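CrmK (Actinoalloteichus sp. WH1-2216-6, PDB 5I1V) is a flavoenzyme oxidase with covalently bound FAD that takes part in recycling a shunt product during caerulomycin biosynthesis. Local coordinates at residues 93-98 with 151-156; 169-174 with 180-185; 242-247 with 268-273; 354-359 with 375-380. All blocks are in the same frame, centred on the assembly; numbering follows the deposited sequence.

Contact 1 of 4, residues 93-98 with 151-156; sequences RGAFEV and YLHAVE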
loop_
_atom_site.group_PDB
_atom_site.type_symbol
_atom_site.label_atom_id
_atom_site.label_comp_id
_atom_site.label_asym_id
_atom_site.label_seq_id
_atom_site.Cartn_x
_atom_site.Cartn_y
_atom_site.Cartn_z
ATOM N N ARG A 93 23.811 3.546 -19.767
ATOM C CA ARG A 93 22.805 3.756 -20.803
ATOM C C ARG A 93 22.109 5.089 -20.667
ATOM O O ARG A 93 21.337 5.449 -21.523
ATOM C CB ARG A 93 21.754 2.628 -20.772
ATOM C CG ARG A 93 22.327 1.238 -20.983
ATOM C CD ARG A 93 21.224 0.208 -21.062
ATOM N NE ARG A 93 21.739 -1.150 -21.233
ATOM C CZ ARG A 93 21.943 -1.755 -22.398
ATOM N NH1 ARG A 93 22.392 -3.010 -22.394
ATOM N NH2 ARG A 93 21.733 -1.142 -23.569
ATOM N N GLY A 94 22.336 5.811 -19.570
ATOM C CA GLY A 94 21.691 7.082 -19.383
ATOM C C GLY A 94 20.201 6.892 -19.206
ATOM O O GLY A 94 19.391 7.690 -19.667
ATOM N N ALA A 95 19.834 5.807 -18.534
ATOM C CA ALA A 95 18.414 5.452 -18.416
ATOM C C ALA A 95 18.146 4.813 -17.086
ATOM O O ALA A 95 19.043 4.181 -16.541
ATOM C CB ALA A 95 18.043 4.480 -19.542
ATOM N N PHE A 96 16.902 4.914 -16.610
ATOM C CA PHE A 96 16.514 4.246 -15.390
ATOM C C PHE A 96 16.249 2.746 -15.597
ATOM O O PHE A 96 15.384 2.368 -16.419
ATOM C CB PHE A 96 15.311 4.923 -14.755
ATOM C CG PHE A 96 15.617 6.287 -14.275
ATOM C CD1 PHE A 96 16.182 6.500 -13.033
ATOM C CD2 PHE A 96 15.367 7.374 -15.105
ATOM C CE1 PHE A 96 16.491 7.798 -12.647
ATOM C CE2 PHE A 96 15.652 8.638 -14.700
ATOM C CZ PHE A 96 16.200 8.862 -13.487
ATOM N N GLU A 97 16.975 1.913 -14.851
ATOM C CA GLU A 97 16.777 0.456 -14.901
ATOM C C GLU A 97 15.676 0.067 -13.932
ATOM O O GLU A 97 15.704 0.454 -12.763
ATOM C CB GLU A 97 18.052 -0.240 -14.521
ATOM C CG GLU A 97 18.086 -1.738 -14.794
ATOM C CD GLU A 97 19.364 -2.395 -14.212
ATOM O OE1 GLU A 97 20.195 -1.642 -13.696
ATOM O OE2 GLU A 97 19.503 -3.649 -14.198
ATOM N N VAL A 98 14.707 -0.679 -14.432
ATOM C CA VAL A 98 13.582 -1.115 -13.644
ATOM C C VAL A 98 13.451 -2.623 -13.829
ATOM O O VAL A 98 13.021 -3.073 -14.896
ATOM C CB VAL A 98 12.259 -0.427 -14.069
ATOM C CG1 VAL A 98 11.068 -0.950 -13.253
ATOM C CG2 VAL A 98 12.289 1.097 -13.937
ATOM N N TYR A 151 8.652 6.090 -23.235
ATOM C CA TYR A 151 9.924 6.234 -22.564
ATOM C C TYR A 151 10.728 4.958 -22.554
ATOM O O TYR A 151 11.688 4.850 -21.748
ATOM C CB TYR A 151 9.645 6.671 -21.106
ATOM C CG TYR A 151 8.912 7.966 -21.126
ATOM C CD1 TYR A 151 7.505 7.997 -21.183
ATOM C CD2 TYR A 151 9.600 9.154 -21.203
ATOM C CE1 TYR A 151 6.835 9.210 -21.263
ATOM C CE2 TYR A 151 8.942 10.364 -21.307
ATOM C CZ TYR A 151 7.576 10.394 -21.341
ATOM O OH TYR A 151 6.943 11.640 -21.431
ATOM N N LEU A 152 10.305 3.945 -23.324
ATOM C CA LEU A 152 10.992 2.666 -23.298
ATOM C C LEU A 152 12.277 2.740 -24.157
ATOM O O LEU A 152 12.253 2.732 -25.384
ATOM C CB LEU A 152 10.144 1.513 -23.757
ATOM C CG LEU A 152 10.746 0.093 -23.616
ATOM C CD1 LEU A 152 11.024 -0.241 -22.169
ATOM C CD2 LEU A 152 9.771 -0.932 -24.164
ATOM N N HIS A 153 13.377 2.840 -23.479
ATOM C CA HIS A 153 14.700 2.969 -24.153
ATOM C C HIS A 153 15.201 1.606 -24.613
ATOM O O HIS A 153 15.725 1.481 -25.717
ATOM C CB HIS A 153 15.633 3.677 -23.185
ATOM C CG HIS A 153 17.062 3.743 -23.629
ATOM N ND1 HIS A 153 17.516 4.670 -24.549
ATOM C CD2 HIS A 153 18.143 3.035 -23.241
ATOM C CE1 HIS A 153 18.830 4.541 -24.689
ATOM N NE2 HIS A 153 19.229 3.532 -23.934
ATOM N N ALA A 154 15.055 0.587 -23.756
ATOM C CA ALA A 154 15.540 -0.750 -24.028
ATOM C C ALA A 154 14.833 -1.745 -23.100
ATOM O O ALA A 154 14.304 -1.367 -22.053
ATOM C CB ALA A 154 17.044 -0.855 -23.779
ATOM N N VAL A 155 14.882 -3.027 -23.473
ATOM C CA VAL A 155 14.309 -4.140 -22.692
ATOM C C VAL A 155 15.199 -5.361 -22.805
ATOM O O VAL A 155 15.715 -5.618 -23.880
ATOM C CB VAL A 155 12.846 -4.386 -23.187
ATOM C CG1 VAL A 155 12.763 -4.885 -24.637
ATOM C CG2 VAL A 155 12.109 -5.284 -22.234
ATOM N N GLU A 156 15.397 -6.090 -21.710
ATOM C CA GLU A 156 16.148 -7.305 -21.644
ATOM C C GLU A 156 15.159 -8.429 -21.527
ATOM O O GLU A 156 14.289 -8.406 -20.662
ATOM C CB GLU A 156 17.102 -7.297 -20.444
ATOM C CG GLU A 156 17.958 -8.518 -20.376
ATOM C CD GLU A 156 18.831 -8.536 -19.131
ATOM O OE1 GLU A 156 18.344 -8.876 -18.031
ATOM O OE2 GLU A 156 20.025 -8.212 -19.271
HETATM O O HOH W 1 21.493 1.794 -24.132
#
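His153 reaches from strand 152-160 to Ala95 and Arg93, joining two strands of the antiparallel five-stranded sheet of the FAD-binding domain that are not neighbours: strand 196-202 runs between them. Both segments are irregular here. Gly94 and Ala95 together face Asp90 in a G1 beta bulge, and His153 and Ala154 together face Trp201 in a classic bulge. The closely packed part is small and lies at the imidazole: with CG anti to the backbone N (chi1 173°), the ring stands off its strand, and its CD2 lies 4.0 Å from Ala95 CB, approached obliquely. NE2 comes 3.7 Å from Arg93 O and 4.1 Å from Arg93 CB. The looser side is the partly exposed Arg93 arm, which runs extended from CG to NE and makes a cation-pi contact with Trp201. Its guanidinium does not touch the imidazole directly, and a water fills the interval, accepting from Arg93 NH2 at 3.0 Å and lying 2.9 Å from His153 NE2.

Contact 2 of 4, residues 169-174 with 180-185; sequences VVATRE and RDLWWA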
loop_
_atom_site.group_PDB
_atom_site.type_symbol
_atom_site.label_atom_id
_atom_site.label_comp_id
_atom_site.label_asym_id
_atom_site.label_seq_id
_atom_site.Cartn_x
_atom_site.Cartn_y
_atom_site.Cartn_z
ATOM N N VAL A 169 18.605 -11.354 -24.536
ATOM C CA VAL A 169 18.881 -10.309 -25.489
ATOM C C VAL A 169 18.449 -8.977 -24.911
ATOM O O VAL A 169 17.461 -8.891 -24.199
ATOM C CB VAL A 169 18.228 -10.590 -26.860
ATOM C CG1 VAL A 169 18.699 -11.923 -27.418
ATOM C CG2 VAL A 169 16.725 -10.634 -26.780
ATOM N N VAL A 170 19.155 -7.937 -25.280
ATOM C CA VAL A 170 18.725 -6.583 -24.981
ATOM C C VAL A 170 18.302 -5.965 -26.300
ATOM O O VAL A 170 19.055 -5.948 -27.287
ATOM C CB VAL A 170 19.846 -5.765 -24.346
ATOM C CG1 VAL A 170 19.482 -4.287 -24.282
ATOM C CG2 VAL A 170 20.155 -6.307 -22.943
ATOM N N ALA A 171 17.070 -5.508 -26.339
ATOM C CA ALA A 171 16.544 -4.901 -27.545
ATOM C C ALA A 171 16.312 -3.408 -27.256
ATOM O O ALA A 171 15.706 -3.052 -26.247
ATOM C CB ALA A 171 15.241 -5.561 -27.937
ATOM N N THR A 172 16.738 -2.542 -28.168
ATOM C CA THR A 172 16.652 -1.087 -27.939
ATOM C C THR A 172 15.853 -0.396 -29.046
ATOM O O THR A 172 15.557 -0.970 -30.086
ATOM C CB THR A 172 18.056 -0.430 -27.848
ATOM O OG1 THR A 172 18.528 -0.186 -29.158
ATOM C CG2 THR A 172 19.099 -1.264 -27.098
ATOM N N ARG A 173 15.472 0.847 -28.778
ATOM C CA ARG A 173 14.700 1.674 -29.715
ATOM C C ARG A 173 15.502 2.284 -30.872
ATOM O O ARG A 173 14.898 2.825 -31.793
ATOM C CB ARG A 173 14.000 2.811 -28.968
ATOM C CG ARG A 173 14.938 3.819 -28.339
ATOM C CD ARG A 173 14.174 4.842 -27.520
ATOM N NE ARG A 173 13.028 5.284 -28.261
ATOM C CZ ARG A 173 11.892 5.721 -27.732
ATOM N NH1 ARG A 173 11.692 5.798 -26.396
ATOM N NH2 ARG A 173 10.942 6.106 -28.578
ATOM N N GLU A 174 16.827 2.161 -30.846
ATOM C CA GLU A 174 17.695 2.796 -31.868
ATOM C C GLU A 174 17.406 2.280 -33.239
ATOM O O GLU A 174 17.293 1.073 -33.437
ATOM C CB GLU A 174 19.154 2.566 -31.556
ATOM C CG GLU A 174 19.633 3.257 -30.294
ATOM C CD GLU A 174 20.821 2.538 -29.662
ATOM O OE1 GLU A 174 20.930 1.287 -29.779
ATOM O OE2 GLU A 174 21.643 3.219 -29.006
ATOM N N ARG A 180 15.330 -4.469 -33.059
ATOM C CA ARG A 180 14.363 -3.427 -32.819
ATOM C C ARG A 180 12.941 -3.951 -32.907
ATOM O O ARG A 180 12.050 -3.419 -32.268
ATOM C CB ARG A 180 14.567 -2.293 -33.815
ATOM C CG ARG A 180 13.952 -0.992 -33.395
ATOM C CD ARG A 180 14.196 0.077 -34.451
ATOM N NE ARG A 180 13.837 1.357 -33.862
ATOM C CZ ARG A 180 12.597 1.816 -33.729
ATOM N NH1 ARG A 180 11.571 1.117 -34.175
ATOM N NH2 ARG A 180 12.390 3.001 -33.152
ATOM N N ASP A 181 12.717 -5.000 -33.690
ATOM C CA ASP A 181 11.410 -5.641 -33.717
ATOM C C ASP A 181 10.963 -6.155 -32.343
ATOM O O ASP A 181 9.809 -6.000 -31.952
ATOM C CB ASP A 181 11.353 -6.761 -34.780
ATOM C CG ASP A 181 12.389 -7.876 -34.551
ATOM O OD1 ASP A 181 13.505 -7.625 -33.999
ATOM O OD2 ASP A 181 12.110 -9.022 -34.982
ATOM N N LEU A 182 11.859 -6.817 -31.633
ATOM C CA LEU A 182 11.591 -7.260 -30.268
ATOM C C LEU A 182 11.269 -6.098 -29.330
ATOM O O LEU A 182 10.337 -6.185 -28.497
ATOM C CB LEU A 182 12.765 -8.079 -29.704
ATOM C CG LEU A 182 12.515 -8.874 -28.445
ATOM C CD1 LEU A 182 11.288 -9.764 -28.631
ATOM C CD2 LEU A 182 13.753 -9.693 -28.092
ATOM N N TRP A 183 12.012 -5.001 -29.463
ATOM C CA TRP A 183 11.740 -3.800 -28.671
ATOM C C TRP A 183 10.350 -3.299 -29.008
ATOM O O TRP A 183 9.546 -3.005 -28.116
ATOM C CB TRP A 183 12.795 -2.715 -28.889
ATOM C CG TRP A 183 12.360 -1.382 -28.352
ATOM C CD1 TRP A 183 12.537 -0.905 -27.101
ATOM C CD2 TRP A 183 11.625 -0.398 -29.063
ATOM N NE1 TRP A 183 11.969 0.319 -26.980
ATOM C CE2 TRP A 183 11.380 0.653 -28.174
ATOM C CE3 TRP A 183 11.134 -0.320 -30.376
ATOM C CZ2 TRP A 183 10.733 1.823 -28.558
ATOM C CZ3 TRP A 183 10.441 0.791 -30.747
ATOM C CH2 TRP A 183 10.245 1.868 -29.847
ATOM N N TRP A 184 10.016 -3.253 -30.299
ATOM C CA TRP A 184 8.741 -2.712 -30.701
ATOM C C TRP A 184 7.563 -3.520 -30.177
ATOM O O TRP A 184 6.542 -2.964 -29.806
ATOM C CB TRP A 184 8.677 -2.615 -32.225
ATOM C CG TRP A 184 7.426 -1.985 -32.779
ATOM C CD1 TRP A 184 7.222 -0.648 -33.016
ATOM C CD2 TRP A 184 6.231 -2.642 -33.217
ATOM N NE1 TRP A 184 5.995 -0.444 -33.566
ATOM C CE2 TRP A 184 5.358 -1.641 -33.705
ATOM C CE3 TRP A 184 5.811 -3.966 -33.238
ATOM C CZ2 TRP A 184 4.099 -1.929 -34.229
ATOM C CZ3 TRP A 184 4.570 -4.251 -33.766
ATOM C CH2 TRP A 184 3.718 -3.225 -34.253
ATOM N N ALA A 185 7.723 -4.840 -30.181
ATOM C CA ALA A 185 6.714 -5.738 -29.635
ATOM C C ALA A 185 6.397 -5.477 -28.162
ATOM O O ALA A 185 5.294 -5.664 -27.722
ATOM C CB ALA A 185 7.133 -7.161 -29.814
#
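Trp183 lays its indole against the end of strand 166-172, where Arg173 covers it: helix 180-185 follows this edge strand of the five-stranded sheet of the FAD-binding domain after a short loop and packs across it at 77°. The indole takes Arg173 CB over one face in a CH-pi contact, 3.7 Å from the centroid of the six-membered ring. Arg173 turns CG between its own backbone N and carbonyl carbon (chi1 65°) and bends again at chi3, bringing its guanidinium over Trp183 CZ2 with the two planes 45° apart. At the indole's polar end, NE1 donates to Leu152 O on the adjoining strand. Replacing Trp183 by an alanine would probably leave Leu152 O without this donor and Arg173 without the surface that supports its methylene and guanidinium. Further back along the strand, Ala171 CB sits 3.9 Å from both Leu182 CB and Trp183 CB, and Val169 CG2 presses on Leu182 CD2 at 3.4 Å, tighter than usual for two carbons. Arg180 ties the start of the helix to the end of the strand. Its extended chain carries NE to Arg173 O at 2.7 Å, above the carbonyl plane, and NH2 adds a weak bond of 2.9 Å to the same Arg173 O.

Contact 3 of 4, residues 242-247 with 268-273; sequences RLVSNF and LECFHR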
loop_
_atom_site.group_PDB
_atom_site.type_symbol
_atom_site.label_atom_id
_atom_site.label_comp_id
_atom_site.label_asym_id
_atom_site.label_seq_id
_atom_site.Cartn_x
_atom_site.Cartn_y
_atom_site.Cartn_z
ATOM N N ARG A 242 -27.909 12.994 -18.517
ATOM C CA ARG A 242 -27.389 14.328 -18.782
ATOM C C ARG A 242 -25.970 14.554 -18.204
ATOM O O ARG A 242 -25.058 15.032 -18.881
ATOM C CB ARG A 242 -28.333 15.366 -18.218
ATOM C CG ARG A 242 -27.854 16.775 -18.498
ATOM C CD ARG A 242 -27.812 17.070 -19.974
ATOM N NE ARG A 242 -27.279 18.407 -20.209
ATOM C CZ ARG A 242 -28.011 19.518 -20.288
ATOM N NH1 ARG A 242 -29.336 19.478 -20.140
ATOM N NH2 ARG A 242 -27.415 20.678 -20.507
ATOM N N LEU A 243 -25.811 14.185 -16.948
ATOM C CA LEU A 243 -24.510 14.255 -16.271
ATOM C C LEU A 243 -23.362 13.556 -17.014
ATOM O O LEU A 243 -22.330 14.148 -17.264
ATOM C CB LEU A 243 -24.616 13.657 -14.878
ATOM C CG LEU A 243 -23.275 13.587 -14.147
ATOM C CD1 LEU A 243 -22.714 14.988 -13.980
ATOM C CD2 LEU A 243 -23.437 12.882 -12.819
ATOM N N VAL A 244 -23.542 12.294 -17.349
ATOM C CA VAL A 244 -22.532 11.586 -18.128
ATOM C C VAL A 244 -22.348 12.237 -19.510
ATOM O O VAL A 244 -21.219 12.328 -20.003
ATOM C CB VAL A 244 -22.890 10.098 -18.309
ATOM C CG1 VAL A 244 -21.922 9.440 -19.289
ATOM C CG2 VAL A 244 -22.886 9.395 -16.975
ATOM N N SER A 245 -23.443 12.620 -20.170
ATOM C CA SER A 245 -23.344 13.337 -21.463
ATOM C C SER A 245 -22.511 14.599 -21.306
ATOM O O SER A 245 -21.657 14.892 -22.130
ATOM C CB SER A 245 -24.732 13.710 -22.023
ATOM O OG SER A 245 -25.444 12.532 -22.299
ATOM N N ASN A 246 -22.773 15.371 -20.258
ATOM C CA ASN A 246 -21.977 16.583 -20.005
ATOM C C ASN A 246 -20.496 16.305 -19.868
ATOM O O ASN A 246 -19.682 17.065 -20.377
ATOM C CB ASN A 246 -22.440 17.327 -18.771
ATOM C CG ASN A 246 -23.801 17.974 -18.970
ATOM O OD1 ASN A 246 -24.287 18.059 -20.096
ATOM N ND2 ASN A 246 -24.397 18.433 -17.897
ATOM N N PHE A 247 -20.178 15.246 -19.118
ATOM C CA PHE A 247 -18.785 14.806 -18.921
ATOM C C PHE A 247 -18.145 14.454 -20.253
ATOM O O PHE A 247 -17.103 14.967 -20.598
ATOM C CB PHE A 247 -18.753 13.589 -18.004
ATOM C CG PHE A 247 -17.354 13.138 -17.649
ATOM C CD1 PHE A 247 -16.663 13.753 -16.626
ATOM C CD2 PHE A 247 -16.743 12.105 -18.329
ATOM C CE1 PHE A 247 -15.367 13.348 -16.283
ATOM C CE2 PHE A 247 -15.438 11.698 -18.009
ATOM C CZ PHE A 247 -14.765 12.308 -16.972
ATOM N N LEU A 268 -14.599 9.680 -13.816
ATOM C CA LEU A 268 -15.976 9.596 -13.332
ATOM C C LEU A 268 -16.292 8.122 -13.033
ATOM O O LEU A 268 -16.176 7.299 -13.894
ATOM C CB LEU A 268 -16.892 10.101 -14.410
ATOM C CG LEU A 268 -18.384 10.033 -14.090
ATOM C CD1 LEU A 268 -18.721 10.875 -12.866
ATOM C CD2 LEU A 268 -19.110 10.484 -15.347
ATOM N N GLU A 269 -16.652 7.788 -11.806
ATOM C CA GLU A 269 -16.945 6.408 -11.460
ATOM C C GLU A 269 -18.445 6.308 -11.275
ATOM O O GLU A 269 -18.996 6.878 -10.331
ATOM C CB GLU A 269 -16.298 5.997 -10.155
ATOM C CG GLU A 269 -14.796 6.068 -10.144
ATOM C CD GLU A 269 -14.185 5.429 -8.896
ATOM O OE1 GLU A 269 -13.638 6.185 -8.063
ATOM O OE2 GLU A 269 -14.266 4.172 -8.750
ATOM N N CYS A 270 -19.071 5.548 -12.145
ATOM C CA CYS A 270 -20.498 5.320 -12.056
ATOM C C CYS A 270 -20.799 3.965 -11.429
ATOM O O CYS A 270 -21.008 3.002 -12.128
ATOM C CB CYS A 270 -21.085 5.373 -13.455
ATOM S SG CYS A 270 -20.691 6.907 -14.304
ATOM N N PHE A 271 -20.791 3.943 -10.108
ATOM C CA PHE A 271 -21.126 2.799 -9.321
ATOM C C PHE A 271 -22.582 2.385 -9.475
ATOM O O PHE A 271 -23.470 3.224 -9.751
ATOM C CB PHE A 271 -20.915 3.106 -7.858
ATOM C CG PHE A 271 -19.480 3.345 -7.454
ATOM C CD1 PHE A 271 -18.588 2.287 -7.331
ATOM C CD2 PHE A 271 -19.053 4.611 -7.115
ATOM C CE1 PHE A 271 -17.276 2.513 -6.923
ATOM C CE2 PHE A 271 -17.769 4.842 -6.685
ATOM C CZ PHE A 271 -16.871 3.792 -6.582
ATOM N N HIS A 272 -22.814 1.098 -9.268
ATOM C CA HIS A 272 -24.142 0.583 -9.068
ATOM C C HIS A 272 -24.765 1.282 -7.865
ATOM O O HIS A 272 -24.079 1.670 -6.912
ATOM C CB HIS A 272 -24.123 -0.936 -8.851
ATOM C CG HIS A 272 -25.483 -1.519 -8.674
ATOM N ND1 HIS A 272 -26.021 -1.780 -7.432
ATOM C CD2 HIS A 272 -26.427 -1.860 -9.576
ATOM C CE1 HIS A 272 -27.251 -2.248 -7.579
ATOM N NE2 HIS A 272 -27.522 -2.305 -8.873
ATOM N N ARG A 273 -26.094 1.408 -7.928
ATOM C CA ARG A 273 -26.881 2.096 -6.915
ATOM C C ARG A 273 -26.537 1.690 -5.488
ATOM O O ARG A 273 -26.504 2.534 -4.584
ATOM C CB ARG A 273 -28.388 1.869 -7.186
ATOM C CG ARG A 273 -29.323 2.375 -6.086
ATOM C CD ARG A 273 -30.782 2.488 -6.539
ATOM N NE ARG A 273 -31.277 3.871 -6.530
ATOM C CZ ARG A 273 -31.786 4.474 -7.595
ATOM N NH1 ARG A 273 -31.898 3.794 -8.712
ATOM N NH2 ARG A 273 -32.195 5.735 -7.548
#
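Helix segment 242-247 and strand segment 268-271 run nearly antiparallel, at 157°, with their axes 11.0 Å apart at closest approach; the backbones come nearest at Phe247 and Leu268, whose CA atoms are 8.1 Å apart. The gap is filled by apolar side chains. Leu268 lies along one face of the Phe247 ring, the two side chains sliding past each other in opposite directions. Leu268 CB stands over the ring centre, 4.0 Å from the centroid and 11° off the normal, a CH-pi contact, while CD2 reaches back to Phe247 CG at 3.9 Å. Both residues hold CG anti to the backbone N (chi1 -175° in Phe247), which carries each side chain across the gap. One turn earlier, Val244 CG2 touches Leu268 CD2 and Cys270 SG, each at 4.3 Å. With a serine in place of Phe247, Leu268 CB and CD2 would probably lose the ring face they lie against, opening a gap between helix and strand. The contact packs helix 237-253 on the eight-stranded antiparallel sheet: Tyr377 of strand 374-379 also touches Val244, Phe247 and Cys270, Met280 of strand 277-285 meets Phe247 and Leu268, and Leu356 of helix 353-364 lies against Val244.

Contact 4 of 4, residues 354-359 with 375-380; sequences EQLAAA and MEYIAY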
loop_
_atom_site.group_PDB
_atom_site.type_symbol
_atom_site.label_atom_id
_atom_site.label_comp_id
_atom_site.label_asym_id
_atom_site.label_seq_id
_atom_site.Cartn_x
_atom_site.Cartn_y
_atom_site.Cartn_z
ATOM N N GLU A 354 -29.311 6.368 -25.723
ATOM C CA GLU A 354 -29.823 5.006 -25.471
ATOM C C GLU A 354 -28.763 4.142 -24.750
ATOM O O GLU A 354 -29.086 3.422 -23.820
ATOM C CB GLU A 354 -30.268 4.298 -26.766
ATOM C CG GLU A 354 -31.418 4.962 -27.527
ATOM C CD GLU A 354 -30.975 6.058 -28.511
ATOM O OE1 GLU A 354 -29.798 6.503 -28.458
ATOM O OE2 GLU A 354 -31.810 6.485 -29.351
ATOM N N GLN A 355 -27.502 4.227 -25.185
ATOM C CA GLN A 355 -26.401 3.588 -24.446
ATOM C C GLN A 355 -26.388 3.982 -22.986
ATOM O O GLN A 355 -26.245 3.119 -22.108
ATOM C CB GLN A 355 -25.060 3.915 -25.088
ATOM C CG GLN A 355 -24.827 3.137 -26.358
ATOM C CD GLN A 355 -23.496 3.464 -26.985
ATOM O OE1 GLN A 355 -23.269 4.592 -27.390
ATOM N NE2 GLN A 355 -22.609 2.473 -27.073
ATOM N N LEU A 356 -26.572 5.274 -22.709
ATOM C CA LEU A 356 -26.598 5.729 -21.335
ATOM C C LEU A 356 -27.835 5.271 -20.549
ATOM O O LEU A 356 -27.704 4.946 -19.373
ATOM C CB LEU A 356 -26.391 7.239 -21.240
ATOM C CG LEU A 356 -25.074 7.690 -21.865
ATOM C CD1 LEU A 356 -24.926 9.210 -21.789
ATOM C CD2 LEU A 356 -23.900 6.968 -21.202
ATOM N N ALA A 357 -29.016 5.221 -21.159
ATOM C CA ALA A 357 -30.182 4.652 -20.433
ATOM C C ALA A 357 -30.068 3.127 -20.218
ATOM O O ALA A 357 -30.504 2.601 -19.200
ATOM C CB ALA A 357 -31.498 5.003 -21.111
ATOM N N ALA A 358 -29.473 2.432 -21.174
ATOM C CA ALA A 358 -29.107 1.031 -20.978
ATOM C C ALA A 358 -28.189 0.853 -19.757
ATOM O O ALA A 358 -28.347 -0.075 -19.000
ATOM C CB ALA A 358 -28.449 0.472 -22.225
ATOM N N ALA A 359 -27.241 1.761 -19.572
ATOM C CA ALA A 359 -26.315 1.685 -18.439
ATOM C C ALA A 359 -27.078 1.984 -17.198
ATOM O O ALA A 359 -26.975 1.249 -16.229
ATOM C CB ALA A 359 -25.198 2.688 -18.579
ATOM N N MET A 375 -18.991 1.217 -13.636
ATOM C CA MET A 375 -18.282 1.570 -14.833
ATOM C C MET A 375 -17.667 2.940 -14.619
ATOM O O MET A 375 -18.145 3.754 -13.817
ATOM C CB MET A 375 -19.126 1.454 -16.118
ATOM C CG MET A 375 -20.318 2.358 -16.231
ATOM S SD MET A 375 -21.184 2.064 -17.803
ATOM C CE MET A 375 -19.913 2.576 -18.969
ATOM N N GLU A 376 -16.545 3.146 -15.289
ATOM C CA GLU A 376 -15.787 4.376 -15.170
ATOM C C GLU A 376 -15.470 4.969 -16.514
ATOM O O GLU A 376 -15.188 4.251 -17.474
ATOM C CB GLU A 376 -14.446 4.127 -14.454
ATOM C CG GLU A 376 -14.502 3.368 -13.157
ATOM C CD GLU A 376 -13.112 3.199 -12.495
ATOM O OE1 GLU A 376 -12.052 3.298 -13.179
ATOM O OE2 GLU A 376 -13.086 2.950 -11.271
ATOM N N TYR A 377 -15.476 6.297 -16.554
ATOM C CA TYR A 377 -15.048 7.054 -17.713
ATOM C C TYR A 377 -13.759 7.787 -17.363
ATOM O O TYR A 377 -13.719 8.574 -16.444
ATOM C CB TYR A 377 -16.122 8.060 -18.093
ATOM C CG TYR A 377 -17.372 7.438 -18.601
ATOM C CD1 TYR A 377 -17.522 7.168 -19.948
ATOM C CD2 TYR A 377 -18.424 7.151 -17.756
ATOM C CE1 TYR A 377 -18.678 6.631 -20.442
ATOM C CE2 TYR A 377 -19.591 6.606 -18.250
ATOM C CZ TYR A 377 -19.716 6.373 -19.595
ATOM O OH TYR A 377 -20.864 5.812 -20.087
ATOM N N ILE A 378 -12.715 7.537 -18.128
ATOM C CA ILE A 378 -11.357 7.973 -17.792
ATOM C C ILE A 378 -10.787 8.876 -18.878
ATOM O O ILE A 378 -10.618 8.451 -19.996
ATOM C CB ILE A 378 -10.428 6.743 -17.672
ATOM C CG1 ILE A 378 -11.016 5.737 -16.683
ATOM C CG2 ILE A 378 -9.015 7.164 -17.235
ATOM C CD1 ILE A 378 -10.551 4.313 -16.847
ATOM N N ALA A 379 -10.492 10.111 -18.528
ATOM C CA ALA A 379 -9.937 11.083 -19.434
ATOM C C ALA A 379 -8.601 10.543 -19.980
ATOM O O ALA A 379 -7.902 9.839 -19.275
ATOM C CB ALA A 379 -9.705 12.371 -18.708
ATOM N N TYR A 380 -8.344 10.799 -21.260
ATOM C CA TYR A 380 -7.186 10.240 -21.986
ATOM C C TYR A 380 -6.832 11.174 -23.135
ATOM O O TYR A 380 -7.290 12.321 -23.149
ATOM C CB TYR A 380 -7.581 8.853 -22.495
ATOM C CG TYR A 380 -6.500 7.919 -22.960
ATOM C CD1 TYR A 380 -5.457 7.504 -22.131
ATOM C CD2 TYR A 380 -6.529 7.433 -24.240
ATOM C CE1 TYR A 380 -4.496 6.626 -22.602
ATOM C CE2 TYR A 380 -5.597 6.540 -24.715
ATOM C CZ TYR A 380 -4.572 6.134 -23.885
ATOM O OH TYR A 380 -3.623 5.259 -24.394
#
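Ala359 and Met375 make the apolar part of the contact, a single touch of Ala359 CB on Met375 SD at 4.1 Å. The sulfur gets there by a folded route: Met375 turns CG between its backbone N and carbonyl carbon (chi1 63°), continues straight, then bends at chi3 (-64°). The same side chain leans on Tyr404 of the next strand, 400-408. These two backbones stay well apart, with the CA atoms of Ala359 and Met375 8.8 Å from each other, and side-chain ends alone bridge the interval. This is helix-on-sheet packing, helix 353-364 meeting the first half of strand 374-379 in the eight-stranded antiparallel sheet. The second kind of contact sets a methyl group against a hydroxyl. Leu356 and Tyr377 approach at a slant, Leu356 CD2 lying 3.4 Å from Tyr377 OH. Tyr377 keeps CG anti to its carbonyl carbon (chi1 -68°), which lets the phenol span the gap and bring OH to the helix. Although buried, the hydroxyl has a polar mate, a hydrogen bond with His351 ND1 from the loop preceding the helix. Leu356 touches that same histidine, and Ser245 of helix 237-253 lies against the other methyl of Leu356, CD1.

In the fold
The four contacts form two pairs on opposite sides of the chain's centre. Contacts 1 and 2, centres 11 Å apart, share the five-stranded sheet, whose strands 152-160 and 166-172 are joined by a probable hydrogen bond from Ala171 N to Val155 O (2.8 Å). Contacts 3 and 4, centres 7 Å apart, share the eight-stranded sheet, with Tyr377 N probably bonded to Leu268 O (2.9 Å). The pairs do not touch: the nearest atoms of contacts 1 and 4 are about 12 Å apart, and the centres of contacts 2 and 3 about 41 Å. The Leu182 side chain of contact 2 is about 10 Å from FAD, and that of Tyr377 in contact 4 about 14 Å.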